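Local coordinates for protein adhesin LabA (Helicobacter pylori, PDB 6GMM) that probably mediates attachment of the bacterium to the gastric mucosa by recognising LacdiNAc-bearing glycans as a lectin-like outer-membrane adhesin, at residues R11-L16 / Q444-S449. Residues are numbered along the deposited sequence; the frame is centred on the assembly and turned at random.
Sequences RLNNLL and QVQSRS
Helix 4-28 and helix 439-452, the first and last of the chain, pack here as a roughly antiparallel helix pair, far from the centre of this elongated, largely helical adhesin exodomain. Their local axes approach to 9.2 Å and run at 143° to each other, and the backbones come nearest at Asn13 and Gln446. The apolar part of the contact centres on Val445, which is directed toward helix 4-28 and meets Leu12 and Leu16, one turn apart there. Val445 CG1, anti to its backbone N, meets Leu16 CD1 at 3.7 Å and Leu12 CD2 at 4.1 Å. Both leucines cross the valine at about a right angle, but their first torsions differ: Leu12 CG is anti to its own N, whereas Leu16 CG is anti to its carbonyl carbon. Leu12 also touches Ile402 and Ile406 of helix 388-408, so the terminal pair packs against a third helix. On the polar side, Ser449 OG hydrogen-bonds Glu10 OE1, which adds a polar link between the same two helices just before residues 11-16. Asn13, anti about chi1 (-175°), sets its amide against CA and CG of Gln446, and the two side-chain amides, their planes 82° apart, form no hydrogen bond with each other. Asn13 OD1, buried without a hydrogen-bond partner in the model, lies 3.4 Å from Gln446 CG and 3.5 Å from Gln446 CA.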
ATOM      1  N   ARG A  11     -20.671 -29.175  -2.519  1.00 39.65           N
ATOM      2  CA  ARG A  11     -20.503 -29.071  -3.972  1.00 38.91           C
ATOM      3  C   ARG A  11     -21.661 -28.272  -4.572  1.00 39.85           C
ATOM      4  O   ARG A  11     -21.431 -27.374  -5.376  1.00 37.99           O
ATOM      5  CB  ARG A  11     -20.501 -30.481  -4.587  1.00 42.09           C
ATOM      6  CG  ARG A  11     -19.571 -30.669  -5.779  1.00 54.12           C
ATOM      7  CD  ARG A  11     -18.744 -31.946  -5.644  1.00 66.60           C
ATOM      8  NE  ARG A  11     -19.574 -33.144  -5.471  1.00 77.78           N
ATOM      9  CZ  ARG A  11     -19.186 -34.242  -4.825  1.00 93.96           C
ATOM     10  NH1 ARG A  11     -17.975 -34.308  -4.280  1.00 80.32           N
ATOM     11  NH2 ARG A  11     -20.007 -35.279  -4.714  1.00 80.00           N
ATOM     12  N   LEU A  12     -22.913 -28.614  -4.178  1.00 35.37           N
ATOM     13  CA  LEU A  12     -24.105 -27.930  -4.653  1.00 33.73           C
ATOM     14  C   LEU A  12     -24.131 -26.504  -4.142  1.00 37.55           C
ATOM     15  O   LEU A  12     -24.358 -25.590  -4.938  1.00 34.89           O
ATOM     16  CB  LEU A  12     -25.379 -28.695  -4.261  1.00 34.52           C
ATOM     17  CG  LEU A  12     -26.730 -28.067  -4.625  1.00 37.94           C
ATOM     18  CD1 LEU A  12     -26.960 -28.033  -6.130  1.00 36.88           C
ATOM     19  CD2 LEU A  12     -27.865 -28.813  -3.944  1.00 39.57           C
ATOM     20  N   ASN A  13     -23.824 -26.308  -2.836  1.00 36.62           N
ATOM     21  CA  ASN A  13     -23.799 -24.987  -2.205  1.00 36.02           C
ATOM     22  C   ASN A  13     -22.865 -24.018  -2.909  1.00 39.00           C
ATOM     23  O   ASN A  13     -23.258 -22.874  -3.147  1.00 37.95           O
ATOM     24  CB  ASN A  13     -23.498 -25.060  -0.705  1.00 38.04           C
ATOM     25  CG  ASN A  13     -23.578 -23.717  -0.007  1.00 56.01           C
ATOM     26  OD1 ASN A  13     -24.499 -22.913  -0.219  1.00 49.80           O
ATOM     27  ND2 ASN A  13     -22.596 -23.436   0.824  1.00 48.84           N
ATOM     28  N   ASN A  14     -21.668 -24.478  -3.289  1.00 35.72           N
ATOM     29  CA  ASN A  14     -20.722 -23.601  -3.973  1.00 35.27           C
ATOM     30  C   ASN A  14     -21.186 -23.255  -5.389  1.00 36.95           C
ATOM     31  O   ASN A  14     -20.976 -22.123  -5.829  1.00 34.91           O
ATOM     32  CB  ASN A  14     -19.282 -24.142  -3.923  1.00 37.58           C
ATOM     33  CG  ASN A  14     -18.708 -24.199  -2.522  1.00 50.13           C
ATOM     34  OD1 ASN A  14     -18.854 -23.271  -1.695  1.00 37.82           O
ATOM     35  ND2 ASN A  14     -18.015 -25.288  -2.238  1.00 44.74           N
ATOM     36  N   LEU A  15     -21.906 -24.175  -6.047  1.00 33.55           N
ATOM     37  CA  LEU A  15     -22.492 -23.933  -7.366  1.00 32.80           C
ATOM     38  C   LEU A  15     -23.608 -22.874  -7.230  1.00 34.27           C
ATOM     39  O   LEU A  15     -23.765 -22.030  -8.109  1.00 33.54           O
ATOM     40  CB  LEU A  15     -23.084 -25.233  -7.951  1.00 33.87           C
ATOM     41  CG  LEU A  15     -22.110 -26.265  -8.547  1.00 39.47           C
ATOM     42  CD1 LEU A  15     -22.800 -27.625  -8.699  1.00 41.00           C
ATOM     43  CD2 LEU A  15     -21.602 -25.821  -9.911  1.00 41.11           C
ATOM     44  N   LEU A  16     -24.372 -22.929  -6.125  1.00 28.32           N
ATOM     45  CA  LEU A  16     -25.461 -21.992  -5.852  1.00 26.52           C
ATOM     46  C   LEU A  16     -24.929 -20.578  -5.639  1.00 29.72           C
ATOM     47  O   LEU A  16     -25.455 -19.635  -6.228  1.00 29.22           O
ATOM     48  CB  LEU A  16     -26.299 -22.456  -4.662  1.00 26.25           C
ATOM     49  CG  LEU A  16     -27.243 -23.645  -4.932  1.00 28.67           C
ATOM     50  CD1 LEU A  16     -27.955 -24.070  -3.660  1.00 29.44           C
ATOM     51  CD2 LEU A  16     -28.250 -23.325  -6.027  1.00 26.39           C
ATOM     52  N   GLN A 444     -31.473 -23.002   2.962  1.00 36.69           N
ATOM     53  CA  GLN A 444     -31.678 -24.371   3.416  1.00 36.88           C
ATOM     54  C   GLN A 444     -30.506 -25.266   3.052  1.00 40.12           C
ATOM     55  O   GLN A 444     -30.015 -25.964   3.926  1.00 42.06           O
ATOM     56  CB  GLN A 444     -32.977 -24.938   2.858  1.00 37.94           C
ATOM     57  CG  GLN A 444     -34.163 -24.674   3.762  1.00 45.71           C
ATOM     58  CD  GLN A 444     -35.413 -25.353   3.271  1.00 59.59           C
ATOM     59  OE1 GLN A 444     -35.766 -25.287   2.087  1.00 53.65           O
ATOM     60  NE2 GLN A 444     -36.147 -25.966   4.187  1.00 49.54           N
ATOM     61  N   VAL A 445     -30.008 -25.188   1.801  1.00 34.51           N
ATOM     62  CA  VAL A 445     -28.873 -25.978   1.325  1.00 34.08           C
ATOM     63  C   VAL A 445     -27.599 -25.567   2.062  1.00 41.01           C
ATOM     64  O   VAL A 445     -26.905 -26.430   2.602  1.00 42.97           O
ATOM     65  CB  VAL A 445     -28.768 -25.932  -0.228  1.00 35.45           C
ATOM     66  CG1 VAL A 445     -27.385 -26.343  -0.742  1.00 33.98           C
ATOM     67  CG2 VAL A 445     -29.848 -26.805  -0.849  1.00 34.78           C
ATOM     68  N   GLN A 446     -27.341 -24.243   2.133  1.00 36.86           N
ATOM     69  CA  GLN A 446     -26.220 -23.582   2.795  1.00 35.83           C
ATOM     70  C   GLN A 446     -26.143 -24.068   4.248  1.00 42.50           C
ATOM     71  O   GLN A 446     -25.070 -24.454   4.724  1.00 43.89           O
ATOM     72  CB  GLN A 446     -26.475 -22.064   2.766  1.00 36.17           C
ATOM     73  CG  GLN A 446     -25.257 -21.172   2.556  1.00 56.02           C
ATOM     74  CD  GLN A 446     -25.660 -19.847   1.925  1.00 72.47           C
ATOM     75  OE1 GLN A 446     -26.750 -19.290   2.178  1.00 65.29           O
ATOM     76  NE2 GLN A 446     -24.787 -19.316   1.074  1.00 57.67           N
ATOM     77  N   SER A 447     -27.290 -24.071   4.933  1.00 38.86           N
ATOM     78  CA  SER A 447     -27.395 -24.523   6.300  1.00 40.79           C
ATOM     79  C   SER A 447     -27.330 -26.055   6.426  1.00 47.44           C
ATOM     80  O   SER A 447     -26.740 -26.542   7.380  1.00 48.85           O
ATOM     81  CB  SER A 447     -28.655 -23.976   6.946  1.00 45.54           C
ATOM     82  OG  SER A 447     -28.679 -24.373   8.305  1.00 60.17           O
ATOM     83  N   ARG A 448     -27.905 -26.809   5.478  1.00 45.54           N
ATOM     84  CA  ARG A 448     -27.855 -28.277   5.524  1.00 47.76           C
ATOM     85  C   ARG A 448     -26.424 -28.784   5.304  1.00 54.52           C
ATOM     86  O   ARG A 448     -26.052 -29.811   5.867  1.00 56.96           O
ATOM     87  CB  ARG A 448     -28.832 -28.918   4.525  1.00 46.96           C
ATOM     88  N   SER A 449     -25.620 -28.040   4.523  1.00 50.01           N
ATOM     89  CA  SER A 449     -24.222 -28.362   4.225  1.00 50.01           C
ATOM     90  C   SER A 449     -23.324 -28.215   5.460  1.00 55.57           C
ATOM     91  O   SER A 449     -22.471 -29.077   5.687  1.00 55.68           O
ATOM     92  CB  SER A 449     -23.700 -27.505   3.072  1.00 50.41           C
ATOM     93  OG  SER A 449     -22.333 -27.783   2.819  1.00 56.53           O
TER